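Local coordinates for uncharacterized protein (Legionella longbeachae NSW150, PDB 4JZA) that probably removes the 3-phosphate from phosphoinositides such as phosphatidylinositol 3-phosphate, a reaction linked to lipid metabolism during pathogen-host interaction, at residues S166-Y170 / K332-L338; Y171-E177 / R393-S397; S340-T344 / S376-D382; P346-Y351 / N398-E404. All coordinates share one frame. Residue numbers count along the deposited sequence, not the author numbering.

Interaction 1. Residues S166-Y170 / K332-L338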
# COMPACT_ATOMS: atom_id res chain seq x y z
N SER A 166 -18.30 -1.20 7.68
CA SER A 166 -17.70 -0.61 6.51
C SER A 166 -18.71 0.25 5.73
O SER A 166 -19.91 -0.13 5.57
CB SER A 166 -17.26 -1.73 5.57
OG SER A 166 -16.39 -1.25 4.57
N LEU A 167 -18.21 1.37 5.20
CA LEU A 167 -19.04 2.39 4.63
C LEU A 167 -18.61 2.71 3.21
O LEU A 167 -17.44 2.90 2.95
CB LEU A 167 -18.93 3.66 5.49
CG LEU A 167 -19.53 3.59 6.89
CD1 LEU A 167 -19.27 4.87 7.63
CD2 LEU A 167 -21.02 3.35 6.84
N PRO A 168 -19.55 2.81 2.26
CA PRO A 168 -19.04 3.05 0.91
C PRO A 168 -18.43 4.40 0.84
O PRO A 168 -19.02 5.32 1.37
CB PRO A 168 -20.29 3.01 0.08
CG PRO A 168 -21.45 2.93 1.04
CD PRO A 168 -20.93 2.29 2.25
N PRO A 169 -17.21 4.50 0.31
CA PRO A 169 -16.47 5.75 0.31
C PRO A 169 -16.64 6.58 -0.94
O PRO A 169 -16.13 7.70 -0.98
CB PRO A 169 -15.05 5.28 0.40
CG PRO A 169 -15.06 3.98 -0.34
CD PRO A 169 -16.34 3.35 -0.01
N TYR A 170 -17.29 6.03 -1.97
CA TYR A 170 -17.52 6.77 -3.22
C TYR A 170 -18.54 7.89 -3.08
O TYR A 170 -19.36 7.87 -2.18
CB TYR A 170 -17.93 5.84 -4.36
CG TYR A 170 -19.03 4.89 -4.00
CD1 TYR A 170 -20.33 5.30 -3.98
CD2 TYR A 170 -18.74 3.57 -3.71
CE1 TYR A 170 -21.35 4.40 -3.66
CE2 TYR A 170 -19.73 2.68 -3.38
CZ TYR A 170 -21.04 3.10 -3.35
OH TYR A 170 -22.01 2.21 -3.02
N LYS A 332 -19.46 1.71 -9.03
CA LYS A 332 -19.38 1.79 -7.58
C LYS A 332 -18.90 0.49 -6.93
O LYS A 332 -18.25 0.50 -5.88
CB LYS A 332 -20.69 2.30 -6.98
CG LYS A 332 -21.86 1.35 -6.91
CD LYS A 332 -23.09 2.11 -6.40
CE LYS A 332 -24.38 1.28 -6.35
NZ LYS A 332 -24.17 -0.16 -5.95
N ASP A 333 -19.16 -0.62 -7.58
CA ASP A 333 -18.65 -1.90 -7.11
C ASP A 333 -17.15 -2.11 -7.28
O ASP A 333 -16.59 -3.08 -6.76
CB ASP A 333 -19.40 -3.02 -7.81
CG ASP A 333 -20.87 -3.01 -7.47
OD1 ASP A 333 -21.27 -2.35 -6.49
OD2 ASP A 333 -21.62 -3.66 -8.19
N ALA A 334 -16.50 -1.23 -8.02
CA ALA A 334 -15.07 -1.28 -8.12
C ALA A 334 -14.40 -0.52 -6.96
O ALA A 334 -13.19 -0.61 -6.79
CB ALA A 334 -14.64 -0.64 -9.43
N VAL A 335 -15.15 0.28 -6.22
CA VAL A 335 -14.52 1.14 -5.23
C VAL A 335 -15.29 1.16 -3.91
O VAL A 335 -15.47 2.22 -3.30
CB VAL A 335 -14.32 2.56 -5.78
CG1 VAL A 335 -13.24 2.58 -6.87
CG2 VAL A 335 -15.61 3.11 -6.30
N SER A 336 -15.72 -0.03 -3.46
CA SER A 336 -16.57 -0.11 -2.30
C SER A 336 -15.85 0.09 -0.99
O SER A 336 -16.48 0.31 0.03
CB SER A 336 -17.35 -1.41 -2.28
OG SER A 336 -16.54 -2.49 -1.90
N PHE A 337 -14.52 0.02 -1.04
CA PHE A 337 -13.65 -0.04 0.14
C PHE A 337 -12.23 0.16 -0.33
O PHE A 337 -11.85 -0.40 -1.32
CB PHE A 337 -13.73 -1.43 0.75
CG PHE A 337 -12.52 -1.83 1.54
CD1 PHE A 337 -12.08 -1.05 2.60
CD2 PHE A 337 -11.83 -3.02 1.26
CE1 PHE A 337 -11.00 -1.43 3.38
CE2 PHE A 337 -10.74 -3.40 2.04
CZ PHE A 337 -10.33 -2.61 3.10
N LEU A 338 -11.46 0.93 0.40
CA LEU A 338 -10.05 1.15 0.08
C LEU A 338 -9.20 0.79 1.31
O LEU A 338 -9.43 1.29 2.38
CB LEU A 338 -9.81 2.63 -0.29
CG LEU A 338 -9.96 2.93 -1.76
CD1 LEU A 338 -11.40 2.95 -2.16
CD2 LEU A 338 -9.32 4.26 -2.10

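Interaction 2. Residues Y171-E177 / R393-S397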
# COMPACT_ATOMS: atom_id res chain seq x y z
N TYR A 171 -18.46 8.86 -3.97
CA TYR A 171 -19.38 9.97 -4.06
C TYR A 171 -19.62 10.23 -5.56
O TYR A 171 -18.82 9.81 -6.41
CB TYR A 171 -18.80 11.20 -3.35
CG TYR A 171 -17.40 11.56 -3.75
CD1 TYR A 171 -16.33 10.90 -3.19
CD2 TYR A 171 -17.12 12.56 -4.69
CE1 TYR A 171 -15.03 11.21 -3.54
CE2 TYR A 171 -15.79 12.87 -5.05
CZ TYR A 171 -14.77 12.18 -4.45
OH TYR A 171 -13.45 12.41 -4.74
N ASP A 172 -20.73 10.89 -5.88
CA ASP A 172 -21.21 10.98 -7.27
C ASP A 172 -20.17 11.51 -8.29
O ASP A 172 -20.00 10.93 -9.38
CB ASP A 172 -22.46 11.87 -7.34
CG ASP A 172 -23.69 11.21 -6.73
OD1 ASP A 172 -23.66 10.01 -6.38
OD2 ASP A 172 -24.71 11.94 -6.60
N GLN A 173 -19.48 12.59 -7.93
CA GLN A 173 -18.46 13.12 -8.80
C GLN A 173 -17.48 12.03 -9.23
O GLN A 173 -17.20 11.84 -10.40
CB GLN A 173 -17.73 14.32 -8.18
CG GLN A 173 -16.75 14.86 -9.19
CD GLN A 173 -16.03 16.15 -8.84
OE1 GLN A 173 -15.60 16.81 -9.68
NE2 GLN A 173 -15.82 16.45 -7.67
N LEU A 174 -16.98 11.27 -8.27
CA LEU A 174 -15.99 10.27 -8.57
C LEU A 174 -16.59 9.20 -9.43
O LEU A 174 -15.94 8.68 -10.34
CB LEU A 174 -15.43 9.62 -7.30
CG LEU A 174 -14.31 8.58 -7.59
CD1 LEU A 174 -12.97 9.28 -7.69
CD2 LEU A 174 -14.25 7.50 -6.54
N LEU A 175 -17.83 8.83 -9.16
CA LEU A 175 -18.46 7.78 -9.99
C LEU A 175 -18.52 8.22 -11.43
O LEU A 175 -18.32 7.39 -12.33
CB LEU A 175 -19.87 7.43 -9.49
CG LEU A 175 -19.93 6.87 -8.07
CD1 LEU A 175 -21.33 6.44 -7.71
CD2 LEU A 175 -19.00 5.68 -7.98
N ASP A 176 -18.78 9.52 -11.64
CA ASP A 176 -18.87 10.07 -12.99
C ASP A 176 -17.53 10.05 -13.67
O ASP A 176 -17.41 9.64 -14.83
CB ASP A 176 -19.38 11.51 -12.96
CG ASP A 176 -20.85 11.60 -12.55
OD1 ASP A 176 -21.63 10.62 -12.74
OD2 ASP A 176 -21.19 12.67 -12.01
N GLU A 177 -16.50 10.46 -12.93
CA GLU A 177 -15.14 10.34 -13.43
C GLU A 177 -14.74 8.89 -13.75
O GLU A 177 -14.07 8.65 -14.75
CB GLU A 177 -14.18 10.95 -12.44
CG GLU A 177 -14.32 12.46 -12.28
CD GLU A 177 -13.66 12.96 -11.01
OE1 GLU A 177 -13.32 12.15 -10.11
OE2 GLU A 177 -13.49 14.17 -10.89
N ARG A 393 -8.03 18.12 -3.91
CA ARG A 393 -9.21 17.38 -4.32
C ARG A 393 -9.34 16.21 -3.35
O ARG A 393 -10.44 15.90 -2.93
CB ARG A 393 -9.10 16.92 -5.77
CG ARG A 393 -10.05 15.81 -6.19
CD ARG A 393 -11.47 16.25 -6.16
NE ARG A 393 -12.33 15.09 -6.34
CZ ARG A 393 -12.60 14.53 -7.50
NH1 ARG A 393 -12.09 15.03 -8.62
NH2 ARG A 393 -13.41 13.48 -7.56
N HIS A 394 -8.21 15.56 -3.00
CA HIS A 394 -8.19 14.52 -1.97
C HIS A 394 -8.69 14.98 -0.58
O HIS A 394 -9.60 14.37 0.00
CB HIS A 394 -6.78 13.92 -1.84
CG HIS A 394 -6.42 13.00 -2.95
ND1 HIS A 394 -6.35 11.64 -2.79
CD2 HIS A 394 -6.13 13.24 -4.25
CE1 HIS A 394 -6.01 11.08 -3.93
NE2 HIS A 394 -5.88 12.02 -4.84
N SER A 395 -8.09 16.04 -0.05
CA SER A 395 -8.50 16.49 1.27
C SER A 395 -9.93 16.99 1.27
O SER A 395 -10.73 16.63 2.14
CB SER A 395 -7.51 17.50 1.83
OG SER A 395 -7.49 18.68 1.08
N ASP A 396 -10.31 17.77 0.27
CA ASP A 396 -11.69 18.30 0.23
C ASP A 396 -12.69 17.16 0.12
O ASP A 396 -13.65 17.06 0.90
CB ASP A 396 -11.96 19.22 -0.99
CG ASP A 396 -11.23 20.59 -0.94
OD1 ASP A 396 -10.95 21.15 0.15
OD2 ASP A 396 -10.97 21.11 -2.05
N SER A 397 -12.49 16.34 -0.90
CA SER A 397 -13.43 15.29 -1.21
C SER A 397 -13.53 14.36 -0.04
O SER A 397 -14.63 13.90 0.26
CB SER A 397 -13.05 14.53 -2.49
OG SER A 397 -13.45 15.21 -3.70

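Interaction 3. Residues S340-T344 / S376-D382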
# COMPACT_ATOMS: atom_id res chain seq x y z
N SER A 340 -6.17 1.03 3.87
CA SER A 340 -5.46 2.12 4.50
C SER A 340 -4.19 2.54 3.75
O SER A 340 -3.73 3.69 3.87
CB SER A 340 -5.12 1.72 5.96
OG SER A 340 -3.96 0.88 6.02
N ARG A 341 -3.57 1.64 3.01
CA ARG A 341 -2.30 2.03 2.33
C ARG A 341 -2.56 2.72 1.01
O ARG A 341 -1.65 3.20 0.36
CB ARG A 341 -1.47 0.82 2.01
CG ARG A 341 -0.93 0.06 3.18
CD ARG A 341 -0.42 -1.29 2.65
NE ARG A 341 -1.48 -2.26 2.44
CZ ARG A 341 -1.37 -3.34 1.69
NH1 ARG A 341 -0.25 -3.62 1.05
NH2 ARG A 341 -2.41 -4.14 1.59
N HIS A 342 -3.82 2.72 0.61
CA HIS A 342 -4.20 3.01 -0.73
C HIS A 342 -4.68 4.44 -0.77
O HIS A 342 -5.88 4.71 -0.83
CB HIS A 342 -5.31 2.05 -1.18
CG HIS A 342 -5.59 2.13 -2.64
ND1 HIS A 342 -6.12 1.12 -3.36
CD2 HIS A 342 -5.42 3.14 -3.50
CE1 HIS A 342 -6.21 1.48 -4.63
NE2 HIS A 342 -5.83 2.71 -4.73
N ARG A 343 -3.74 5.37 -0.83
CA ARG A 343 -4.09 6.79 -0.76
C ARG A 343 -3.85 7.60 -2.04
O ARG A 343 -3.60 8.82 -1.98
CB ARG A 343 -3.38 7.38 0.45
CG ARG A 343 -3.53 6.46 1.65
CD ARG A 343 -4.98 6.46 2.10
NE ARG A 343 -5.16 7.63 2.92
CZ ARG A 343 -5.84 8.67 2.58
NH1 ARG A 343 -6.51 8.67 1.46
NH2 ARG A 343 -5.88 9.71 3.37
N THR A 344 -3.94 6.90 -3.19
CA THR A 344 -3.73 7.48 -4.50
C THR A 344 -5.04 7.88 -5.22
O THR A 344 -5.01 8.53 -6.27
CB THR A 344 -2.96 6.51 -5.40
OG1 THR A 344 -3.61 5.25 -5.42
CG2 THR A 344 -1.59 6.32 -4.89
N SER A 376 -8.76 6.70 7.36
CA SER A 376 -7.39 7.15 7.20
C SER A 376 -7.41 8.67 7.09
O SER A 376 -8.39 9.25 6.68
CB SER A 376 -6.76 6.55 5.96
OG SER A 376 -6.64 5.15 6.09
N HIS A 377 -6.32 9.30 7.49
CA HIS A 377 -6.25 10.75 7.54
C HIS A 377 -6.84 11.30 6.26
O HIS A 377 -6.65 10.74 5.25
CB HIS A 377 -4.79 11.22 7.69
CG HIS A 377 -4.69 12.60 8.26
ND1 HIS A 377 -4.66 13.72 7.47
CD2 HIS A 377 -4.67 13.04 9.54
CE1 HIS A 377 -4.60 14.79 8.24
NE2 HIS A 377 -4.59 14.40 9.50
N ILE A 378 -7.58 12.40 6.31
CA ILE A 378 -8.24 12.95 5.10
C ILE A 378 -7.26 13.40 4.01
O ILE A 378 -7.60 13.44 2.83
CB ILE A 378 -9.17 14.16 5.44
CG1 ILE A 378 -8.44 15.21 6.29
CG2 ILE A 378 -10.41 13.71 6.20
CD1 ILE A 378 -9.09 16.56 6.21
N ALA A 379 -6.03 13.72 4.41
CA ALA A 379 -5.02 14.16 3.46
C ALA A 379 -4.18 12.97 3.08
O ALA A 379 -4.04 12.01 3.86
CB ALA A 379 -4.15 15.23 4.07
N THR A 380 -3.59 13.00 1.89
CA THR A 380 -2.87 11.81 1.42
C THR A 380 -1.35 11.95 1.49
O THR A 380 -0.78 12.80 0.86
CB THR A 380 -3.34 11.36 0.03
OG1 THR A 380 -2.45 10.38 -0.46
CG2 THR A 380 -3.42 12.54 -0.93
N ARG A 381 -0.71 11.12 2.30
CA ARG A 381 0.75 11.01 2.31
C ARG A 381 1.35 10.58 0.95
O ARG A 381 2.52 10.81 0.69
CB ARG A 381 1.21 10.00 3.39
CG ARG A 381 0.84 8.56 3.06
CD ARG A 381 1.44 7.56 4.05
NE ARG A 381 2.89 7.72 4.13
CZ ARG A 381 3.64 7.43 5.21
NH1 ARG A 381 3.12 6.96 6.37
NH2 ARG A 381 4.96 7.66 5.14
N ASP A 382 0.55 9.96 0.10
CA ASP A 382 1.01 9.48 -1.19
C ASP A 382 1.10 10.61 -2.25
O ASP A 382 1.72 10.44 -3.31
CB ASP A 382 0.10 8.34 -1.71
CG ASP A 382 0.23 7.02 -0.91
OD1 ASP A 382 1.08 6.91 0.02
OD2 ASP A 382 -0.54 6.06 -1.22

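Interaction 4. Residues P346-Y351 / N398-E404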
# COMPACT_ATOMS: atom_id res chain seq x y z
N PRO A 346 -8.99 9.69 -4.73
CA PRO A 346 -9.53 10.73 -3.87
C PRO A 346 -10.84 10.35 -3.20
O PRO A 346 -11.83 11.01 -3.37
CB PRO A 346 -9.71 11.90 -4.84
CG PRO A 346 -10.00 11.27 -6.14
CD PRO A 346 -9.27 9.95 -6.16
N LEU A 347 -10.80 9.29 -2.44
CA LEU A 347 -11.90 8.91 -1.58
C LEU A 347 -11.35 8.19 -0.38
O LEU A 347 -10.29 7.63 -0.43
CB LEU A 347 -12.90 8.03 -2.32
CG LEU A 347 -12.52 6.59 -2.67
CD1 LEU A 347 -13.75 5.89 -3.22
CD2 LEU A 347 -11.41 6.59 -3.69
N PRO A 348 -12.06 8.21 0.71
CA PRO A 348 -11.48 7.79 2.01
C PRO A 348 -11.20 6.33 2.19
O PRO A 348 -11.97 5.45 1.74
CB PRO A 348 -12.57 8.13 3.02
CG PRO A 348 -13.54 8.99 2.30
CD PRO A 348 -13.43 8.70 0.85
N ALA A 349 -10.13 6.08 2.93
CA ALA A 349 -9.66 4.74 3.11
C ALA A 349 -9.99 4.31 4.47
O ALA A 349 -10.08 5.14 5.39
CB ALA A 349 -8.16 4.66 2.91
N ASN A 350 -10.15 3.00 4.60
CA ASN A 350 -10.41 2.37 5.88
C ASN A 350 -11.56 3.07 6.57
O ASN A 350 -11.49 3.30 7.77
CB ASN A 350 -9.14 2.38 6.74
CG ASN A 350 -9.20 1.41 7.91
OD1 ASN A 350 -10.05 0.49 7.99
ND2 ASN A 350 -8.29 1.59 8.84
N TYR A 351 -12.62 3.38 5.80
CA TYR A 351 -13.72 4.19 6.26
C TYR A 351 -14.80 3.33 6.86
O TYR A 351 -15.29 2.41 6.22
CB TYR A 351 -14.28 5.00 5.11
CG TYR A 351 -15.47 5.93 5.42
CD1 TYR A 351 -15.44 6.83 6.51
CD2 TYR A 351 -16.60 5.95 4.59
CE1 TYR A 351 -16.49 7.71 6.75
CE2 TYR A 351 -17.65 6.83 4.83
CZ TYR A 351 -17.60 7.71 5.91
OH TYR A 351 -18.70 8.55 6.16
N ASN A 398 -12.41 14.10 0.63
CA ASN A 398 -12.40 13.18 1.80
C ASN A 398 -13.03 13.81 3.04
O ASN A 398 -13.82 13.18 3.76
CB ASN A 398 -10.97 12.68 2.12
CG ASN A 398 -10.48 11.62 1.16
OD1 ASN A 398 -11.27 10.97 0.47
ND2 ASN A 398 -9.17 11.47 1.08
N LEU A 399 -12.72 15.07 3.28
CA LEU A 399 -13.39 15.77 4.36
C LEU A 399 -14.92 15.75 4.17
O LEU A 399 -15.63 15.44 5.11
CB LEU A 399 -12.88 17.19 4.46
CG LEU A 399 -13.54 18.06 5.51
CD1 LEU A 399 -13.41 17.40 6.90
CD2 LEU A 399 -12.87 19.45 5.45
N ALA A 400 -15.42 16.06 2.97
CA ALA A 400 -16.87 16.02 2.70
C ALA A 400 -17.43 14.64 2.93
O ALA A 400 -18.53 14.49 3.43
CB ALA A 400 -17.18 16.46 1.27
N LYS A 401 -16.70 13.60 2.56
CA LYS A 401 -17.32 12.29 2.63
C LYS A 401 -17.44 11.84 4.09
O LYS A 401 -18.38 11.17 4.51
CB LYS A 401 -16.49 11.34 1.83
CG LYS A 401 -17.10 9.98 1.78
CD LYS A 401 -18.50 10.02 1.22
CE LYS A 401 -18.94 8.60 0.93
NZ LYS A 401 -20.34 8.54 0.39
N VAL A 402 -16.50 12.31 4.87
CA VAL A 402 -16.31 11.89 6.24
C VAL A 402 -17.27 12.68 7.19
O VAL A 402 -17.61 12.26 8.31
CB VAL A 402 -14.75 11.97 6.52
CG1 VAL A 402 -14.36 12.71 7.77
CG2 VAL A 402 -14.11 10.59 6.42
N MSE A 403 -17.75 13.82 6.69
CA MSE A 403 -18.77 14.59 7.38
C MSE A 403 -20.15 14.21 6.90
O MSE A 403 -21.15 14.80 7.33
CB MSE A 403 -18.49 16.05 7.12
CG MSE A 403 -17.15 16.48 7.69
SE MSE A 403 -17.26 16.56 9.65
CE MSE A 403 -15.56 15.75 10.17
N GLU A 404 -20.27 13.21 6.03
CA GLU A 404 -21.57 12.97 5.41
C GLU A 404 -22.68 12.71 6.44
O GLU A 404 -23.79 13.06 6.18
CB GLU A 404 -21.52 11.88 4.30
CG GLU A 404 -21.45 10.42 4.79
CD GLU A 404 -21.16 9.40 3.67
OE1 GLU A 404 -21.69 9.59 2.54
OE2 GLU A 404 -20.45 8.38 3.90
O HOH W 1 -19.84 10.63 8.19

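Interaction 1. Residues S166-Y170 / K332-L338
Two loops can meet through close packing without a hydrogen bond between them, as residues 166-170 and 332-338 do. Tyr-170 has its chi1 in the p well, which swings the ring back over the 332-338 segment. One face of the ring lies on Lys-332: CB of Lys-332 sits 3.8 Å from the Tyr-170 ring centroid and only 14° off the ring normal, a CH-pi contact. Lys-332 also adopts p at chi1, then extends with chi2 and chi3 both t, so that its CD passes 3.5 Å from Tyr-170 OH before the amine leads away to a long salt bridge with Asp-333 OD1 (3.7 Å from Lys-332 NZ). The two segments bound a largely helical excursion that contains the insertion domain of this phosphatase family. It leaves the mixed sheet after strand 159-166 and returns to it at the adjacent strand 352-359, and the contact lies where the outgoing and returning chains meet. Val-335, in the m rotamer, sets CG2 4.1 Å from Tyr-170 CB, while its carbonyl O approaches the ring edge, 3.6 Å from Tyr-170 CD2. Beside it the ring of Pro-169 presses CD to 3.0 Å from Ser-336 O and places CG 4.2 Å from Leu-338 CD1. Helix 172-183 extends this packing, Leu-175 touching both Tyr-170 and Lys-332.

Interaction 2. Residues Y171-E177 / R393-S397
Arg-393 reaches across from helix 388-402 with one guanidinium face covered by the side-chain amide of Gln-173, whose NE2 lies 3.8 Å from Arg-393 CZ. The edge of the same group does the polar work. Arg-393 NH1 bonds to Glu-177 OE2 at 2.8 Å and Arg-393 NH2 to Glu-177 OE1 at 2.9 Å, a two-pronged salt bridge. Arg-393 NH2 also donates to Tyr-171 OH at 3.0 Å, with a weak second bond from Arg-393 NE to Tyr-171 OH at 3.3 Å. One helical turn along, Ser-397 OG accepts from Arg-393 NE at 2.9 Å, tying the arginine side chain back to its own helix. The Tyr-171 hydroxyl is further tied to the carbonyl of Pro-346, and Trp-309 bonds to Glu-177. Because the segment axes stay 12.9 Å apart, with their N-to-C directions 136° apart, backbones cannot pack closely, and long side chains fill the gap. The result is a bidentate Arg-Glu bridge between two helices, augmented by a tyrosine at the N-cap position of helix 172-183.

Interaction 3. Residues S340-T344 / S376-D382
The hydrogen bond from Thr-380 OG1 to Arg-343 O is very short, at 2.5 Å, and it belongs to a small network. The same Thr-380 OG1 accepts from Asp-382 N at 3.1 Å, forming an ST turn that brings Asp-382 back toward the facing loop. There Asp-382 OD2 receives the backbone Arg-343 N at 3.3 Å, so one residue, Arg-343, is held at both its amide and its carbonyl. Its side chain, m at chi1, chi2 and chi3, folds compactly instead of extending: Arg-343 NE comes 3.6 Å from Ser-376 CB, and one guanidinium face meets Thr-380 CA. Ser-376 OG lies 3.6 Å from Ser-340 CA, but its hydrogen-bonding partner is the carbonyl of Ser-552. Ser-552 belongs to a loop whose sequence fits the CX5R signature of cysteine-dependent phosphatases, probably the catalytic P-loop. The contact is buried between helix 122-140, touched by His-342, and helix 441-454, touched by His-377, with residues 376-382 linking strand 365-374 to helix 388-402.

Interaction 4. Residues P346-Y351 / N398-E404
In this alpha/beta fold, the loop that enters strand 352-359 of the central mixed sheet lies along the C-terminal turns of helix 388-402, showing how an irregular chain can be fitted to a helix by a few well-placed groups. Apolar contacts form one class. Pro-348, whose CA-to-CB bond points toward the helix, puts CG 3.7 Å from Lys-401 CG and 4.5 Å from Val-402 CG2; Tyr-351, whose chi1 is t, carries its ring past the same valine, CE1 of Tyr-351 lying 3.8 Å from Val-402 CG2. Val-402 also packs on Tyr-547 of strand 545-549. Hydrogen bonds and charges cluster at the far end of the tyrosine. Tyr-351 OH donates to Glu-404 OE2 at 2.9 Å, and the other carboxylate oxygen, Glu-404 OE1, takes a salt bridge from Lys-401 NZ at 2.7 Å, so the Glu-404 carboxylate serves both side chains. Lys-401 NZ additionally bonds to the carbonyl of Tyr-170. Close polar packing without a bond makes up a third class: Asn-398 OD1 rests 2.9 Å from Pro-348 N, which has no hydrogen to give, while the side-chain nitrogen, Asn-398 ND2, donates to Ile-378 O. Finally, a water donates to Tyr-351 OH at 3.1 Å and to Val-402 O at 2.8 Å.

In the fold
Interactions 3 and 4 are the buried pair, whereas interactions 1 and 2 are only partly buried and include exposed residues. The chemistry does not follow depth simply: the partly buried interaction 2 rests on charge and interaction 1 on close packing, while the buried interaction 3 depends on backbone-directed polar bonds and the buried interaction 4 mixes apolar packing with a tyrosine-carboxylate bond and a water. Interactions 2 and 4 share helix 388-402, and the loop before strand 352-359 supplies one side of interactions 1, 3 and 4. Interaction 4 is hydrogen-bonded to each of the others, to interaction 3 partly through the backbones of Ser-376 and Ala-349.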